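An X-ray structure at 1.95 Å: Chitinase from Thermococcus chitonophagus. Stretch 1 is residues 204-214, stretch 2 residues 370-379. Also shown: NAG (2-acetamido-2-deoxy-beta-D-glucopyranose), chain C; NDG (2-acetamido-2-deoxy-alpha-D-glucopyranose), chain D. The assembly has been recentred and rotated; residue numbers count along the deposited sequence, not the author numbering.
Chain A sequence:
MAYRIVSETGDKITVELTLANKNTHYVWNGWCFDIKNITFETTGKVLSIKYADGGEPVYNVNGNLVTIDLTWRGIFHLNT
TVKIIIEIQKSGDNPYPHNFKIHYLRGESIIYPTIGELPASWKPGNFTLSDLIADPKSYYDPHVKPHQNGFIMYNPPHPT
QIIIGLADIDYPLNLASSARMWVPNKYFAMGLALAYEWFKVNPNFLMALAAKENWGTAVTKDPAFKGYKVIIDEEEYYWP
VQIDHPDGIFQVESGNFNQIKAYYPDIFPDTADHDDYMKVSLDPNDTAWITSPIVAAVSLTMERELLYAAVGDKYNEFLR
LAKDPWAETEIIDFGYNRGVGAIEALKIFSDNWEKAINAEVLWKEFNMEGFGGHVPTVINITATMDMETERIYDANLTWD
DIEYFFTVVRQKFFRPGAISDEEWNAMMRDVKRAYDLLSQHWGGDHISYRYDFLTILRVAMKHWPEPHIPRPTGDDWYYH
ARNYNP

Stretch 1, residues 204-214: NFLMALAAKEN
Stretch 2, residues 370-379: GFGGHVPTVI

The apolar centre of the contact is V378, whose side chain (chi1 168°, t) fits as a knob into a hole formed by F205, A208, L209 and K212 on the facing helix. Stretch 204-214 belongs to a helix that begins earlier in the chain; residues 204-213 have phi/psi near -65/-41, whereas N214 is at -162/34, and i to i-4 backbone hydrogen bonds run from A208 N to N204 O (2.9 Å) through N214 N to A210 O (3.0 Å). The second helix, 374-379, continues later in the chain. The two axes approach to 8.9 Å at 135° between their N-to-C directions, so the helices run obliquely antiparallel. The register is set by A208 and V378, whose CA atoms lie 5.2 Å apart. The CA-to-CB bond of A208 points toward the other helix, and A208 CB lies 3.6 Å from V378 O and 4.1 Å from V378 CG1.

The remaining walls of the hole come from longer side chains. F205 (chi1 176°, chi2 80°) leaves its helix sideways, but its ring reaches inward to put F205 CE1 3.5 Å from V378 CG1, in an oblique approach to the ring. L209 (t, p) also starts sideways and bends inward; L209 CD1 lies 4.2 Å from V378 CG2 and 3.4 Å from H374 CE1, the latter at the edge of the imidazole. One turn beyond A208, K212 CB packs 3.7 Å from V378 CG2.

From here K212 carries the contact from apolar to polar. Its CA-to-CB bond points toward the second stretch, and the side chain (chi1 172°, chi2 60°, chi3 -151°, chi4 175°) runs across one face of the H374 ring, with K212 CG 4.1 Å from the ring centroid and 23° off its normal, a CH-pi contact. K212 CD passes 3.9 Å from T377 CG2. The ammonium group then donates from K212 NZ to G372 O at 2.7 Å and to O3 of NDG at 2.9 Å; a water accepts from K212 NZ at 3.2 Å and donates to T377 OG1 at 2.9 Å, linking the two stretches.

H374 (chi1 -163°, chi2 -75°) presents its ring edge to E213 (chi1 -71°, chi2 -70°, chi3 178°): H374 NE2 donates to E213 OE1 at 2.7 Å, with an N-H...acceptor angle of 156°. The same carboxylate accepts at OE2 from O4 of NAG (2.6 Å), while E213 O accepts from NAG N2 (2.7 Å).

The loop before the second helix closes this polar edge. F371 (-76/141; chi1 -67°, chi2 -60°) turns the end of its side chain away, and its F371 O accepts from NAG O6 at 2.8 Å. G372 (67/32) and G373 (64/34) follow, both at positive phi, which favours glycine; an ideal CB on G372 would be 2.8 Å from NDG O3, a clash. G373 is the N-cap residue, and G373 O accepts from both T377 N (3.0 Å) and T377 OG1 (2.7 Å; chi1 -59°).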

# COMPACT_ATOMS: atom_id res chain seq x y z
N ASN A 204 -6.36 -20.30 -15.26
CA ASN A 204 -5.02 -20.80 -15.55
C ASN A 204 -3.94 -19.69 -15.28
O ASN A 204 -2.79 -19.97 -14.94
CB ASN A 204 -4.91 -21.22 -17.01
CG ASN A 204 -5.69 -22.51 -17.30
OD1 ASN A 204 -5.93 -23.33 -16.40
ND2 ASN A 204 -6.13 -22.67 -18.55
N PHE A 205 -4.33 -18.45 -15.48
CA PHE A 205 -3.37 -17.34 -15.26
C PHE A 205 -3.08 -17.26 -13.72
O PHE A 205 -1.93 -17.14 -13.32
CB PHE A 205 -3.93 -16.02 -15.76
CG PHE A 205 -3.00 -14.86 -15.46
CD1 PHE A 205 -1.91 -14.64 -16.28
CD2 PHE A 205 -3.19 -14.06 -14.31
CE1 PHE A 205 -0.98 -13.61 -16.01
CE2 PHE A 205 -2.26 -13.02 -14.01
CZ PHE A 205 -1.16 -12.81 -14.88
N LEU A 206 -4.12 -17.29 -12.89
CA LEU A 206 -3.89 -17.24 -11.40
C LEU A 206 -3.11 -18.45 -10.94
O LEU A 206 -2.26 -18.36 -10.05
CB LEU A 206 -5.23 -17.17 -10.61
CG LEU A 206 -5.93 -15.81 -10.76
CD1 LEU A 206 -7.25 -15.73 -10.00
CD2 LEU A 206 -5.01 -14.63 -10.23
N MET A 207 -3.32 -19.59 -11.60
CA MET A 207 -2.59 -20.83 -11.28
C MET A 207 -1.08 -20.66 -11.58
O MET A 207 -0.18 -21.03 -10.78
CB MET A 207 -3.15 -22.03 -12.09
CG MET A 207 -4.50 -22.53 -11.59
SD MET A 207 -4.38 -23.62 -10.10
CE MET A 207 -3.50 -25.06 -10.73
N ALA A 208 -0.83 -20.10 -12.75
CA ALA A 208 0.51 -19.88 -13.22
C ALA A 208 1.20 -18.88 -12.29
O ALA A 208 2.39 -19.03 -11.97
CB ALA A 208 0.49 -19.29 -14.66
N LEU A 209 0.44 -17.87 -11.88
CA LEU A 209 1.00 -16.79 -11.08
C LEU A 209 1.41 -17.38 -9.71
O LEU A 209 2.52 -17.15 -9.24
CB LEU A 209 -0.01 -15.66 -10.90
CG LEU A 209 0.53 -14.45 -10.05
CD1 LEU A 209 1.83 -13.80 -10.64
CD2 LEU A 209 -0.57 -13.40 -9.91
N ALA A 210 0.53 -18.17 -9.09
CA ALA A 210 0.88 -18.74 -7.77
C ALA A 210 2.08 -19.68 -7.88
O ALA A 210 2.87 -19.82 -6.93
CB ALA A 210 -0.33 -19.49 -7.16
N ALA A 211 2.19 -20.40 -9.01
CA ALA A 211 3.28 -21.36 -9.16
C ALA A 211 4.65 -20.62 -9.17
O ALA A 211 5.63 -21.01 -8.49
CB ALA A 211 3.08 -22.19 -10.45
N LYS A 212 4.70 -19.53 -9.94
CA LYS A 212 5.92 -18.70 -10.03
C LYS A 212 6.21 -18.05 -8.67
O LYS A 212 7.37 -18.09 -8.19
CB LYS A 212 5.76 -17.62 -11.13
CG LYS A 212 6.90 -16.58 -11.13
CD LYS A 212 8.26 -17.29 -11.37
CE LYS A 212 9.39 -16.52 -10.70
NZ LYS A 212 10.71 -17.17 -10.75
N GLU A 213 5.20 -17.47 -8.05
CA GLU A 213 5.41 -16.68 -6.81
C GLU A 213 5.84 -17.51 -5.63
O GLU A 213 6.67 -17.06 -4.82
CB GLU A 213 4.14 -15.93 -6.42
CG GLU A 213 3.84 -14.75 -7.40
CD GLU A 213 4.82 -13.60 -7.28
OE1 GLU A 213 4.64 -12.65 -8.08
OE2 GLU A 213 5.70 -13.60 -6.35
N ASN A 214 5.24 -18.71 -5.47
CA ASN A 214 5.57 -19.51 -4.27
C ASN A 214 5.17 -20.97 -4.41
O ASN A 214 4.77 -21.60 -3.44
CB ASN A 214 4.86 -18.87 -3.05
CG ASN A 214 5.32 -19.41 -1.67
OD1 ASN A 214 6.37 -20.03 -1.53
ND2 ASN A 214 4.47 -19.18 -0.64
N GLY A 370 10.66 -8.82 -15.43
CA GLY A 370 10.51 -8.91 -13.99
C GLY A 370 11.63 -9.71 -13.29
O GLY A 370 12.52 -10.20 -13.94
N PHE A 371 11.56 -9.88 -11.98
CA PHE A 371 12.57 -10.71 -11.29
C PHE A 371 12.36 -12.20 -11.48
O PHE A 371 11.22 -12.66 -11.44
CB PHE A 371 12.57 -10.41 -9.78
CG PHE A 371 13.07 -9.01 -9.45
CD1 PHE A 371 14.34 -8.61 -9.82
CD2 PHE A 371 12.26 -8.10 -8.79
CE1 PHE A 371 14.81 -7.33 -9.53
CE2 PHE A 371 12.71 -6.82 -8.50
CZ PHE A 371 13.99 -6.44 -8.88
N GLY A 372 13.45 -12.95 -11.66
CA GLY A 372 13.38 -14.41 -11.68
C GLY A 372 12.62 -14.92 -12.89
O GLY A 372 11.92 -15.94 -12.81
N GLY A 373 12.69 -14.21 -14.01
CA GLY A 373 12.01 -14.67 -15.24
C GLY A 373 10.50 -14.71 -15.06
O GLY A 373 9.81 -15.52 -15.70
N HIS A 374 9.98 -13.76 -14.26
CA HIS A 374 8.58 -13.77 -13.85
C HIS A 374 7.62 -13.78 -15.06
O HIS A 374 6.74 -14.64 -15.15
CB HIS A 374 8.27 -12.53 -12.96
CG HIS A 374 7.00 -12.65 -12.18
ND1 HIS A 374 5.75 -12.51 -12.76
CD2 HIS A 374 6.78 -12.84 -10.85
CE1 HIS A 374 4.82 -12.57 -11.82
NE2 HIS A 374 5.41 -12.80 -10.65
N VAL A 375 7.78 -12.82 -15.98
CA VAL A 375 6.84 -12.69 -17.11
C VAL A 375 6.89 -13.91 -18.07
O VAL A 375 5.85 -14.53 -18.31
CB VAL A 375 7.08 -11.35 -17.90
CG1 VAL A 375 6.26 -11.32 -19.24
CG2 VAL A 375 6.63 -10.19 -17.02
N PRO A 376 8.07 -14.29 -18.59
CA PRO A 376 8.04 -15.47 -19.47
C PRO A 376 7.56 -16.76 -18.75
O PRO A 376 6.94 -17.60 -19.37
CB PRO A 376 9.52 -15.64 -19.90
CG PRO A 376 10.34 -14.90 -18.83
CD PRO A 376 9.43 -13.70 -18.48
N THR A 377 7.87 -16.93 -17.48
CA THR A 377 7.38 -18.12 -16.76
C THR A 377 5.85 -18.14 -16.70
O THR A 377 5.22 -19.15 -17.02
CB THR A 377 7.93 -18.17 -15.31
OG1 THR A 377 9.37 -18.19 -15.35
CG2 THR A 377 7.44 -19.44 -14.53
N VAL A 378 5.25 -17.03 -16.27
CA VAL A 378 3.81 -17.01 -16.01
C VAL A 378 3.08 -17.15 -17.36
O VAL A 378 2.07 -17.86 -17.50
CB VAL A 378 3.42 -15.70 -15.27
CG1 VAL A 378 1.90 -15.52 -15.27
CG2 VAL A 378 3.94 -15.76 -13.76
N ILE A 379 3.62 -16.48 -18.37
CA ILE A 379 2.97 -16.53 -19.69
C ILE A 379 3.07 -17.92 -20.30
O ILE A 379 2.07 -18.46 -20.80
CB ILE A 379 3.59 -15.44 -20.60
CG1 ILE A 379 2.72 -14.18 -20.52
CG2 ILE A 379 3.85 -15.94 -21.94
CD1 ILE A 379 2.86 -13.45 -19.27
C1 NAG C . 9.73 -15.80 -5.68
C2 NAG C . 9.38 -15.09 -4.43
C3 NAG C . 8.42 -13.94 -4.70
C4 NAG C . 8.92 -13.02 -5.77
C5 NAG C . 9.20 -13.81 -6.98
C6 NAG C . 9.77 -12.89 -8.03
C7 NAG C . 9.23 -16.23 -2.18
C8 NAG C . 8.50 -17.25 -1.25
N2 NAG C . 8.77 -16.06 -3.50
O3 NAG C . 8.16 -13.16 -3.51
O4 NAG C . 7.87 -12.10 -6.18
O5 NAG C . 10.20 -14.85 -6.71
O6 NAG C . 10.10 -13.79 -9.08
O7 NAG C . 10.19 -15.55 -1.81
C1 NDG D . 13.18 -19.66 -7.06
C2 NDG D . 12.91 -18.46 -7.96
C3 NDG D . 12.27 -17.33 -7.23
C4 NDG D . 11.06 -17.72 -6.38
C5 NDG D . 11.42 -18.90 -5.47
C6 NDG D . 10.18 -19.51 -4.83
C7 NDG D . 14.42 -18.12 -9.92
C8 NDG D . 15.76 -17.59 -10.54
O5 NDG D . 11.99 -19.99 -6.22
O3 NDG D . 11.86 -16.36 -8.23
O4 NDG D . 10.80 -16.69 -5.43
O6 NDG D . 10.56 -20.50 -3.87
O7 NDG D . 13.52 -18.56 -10.61
N2 NDG D . 14.18 -18.03 -8.51
O1 NDG D . 14.17 -19.36 -6.17
O HOH W 1 10.79 -19.34 -13.08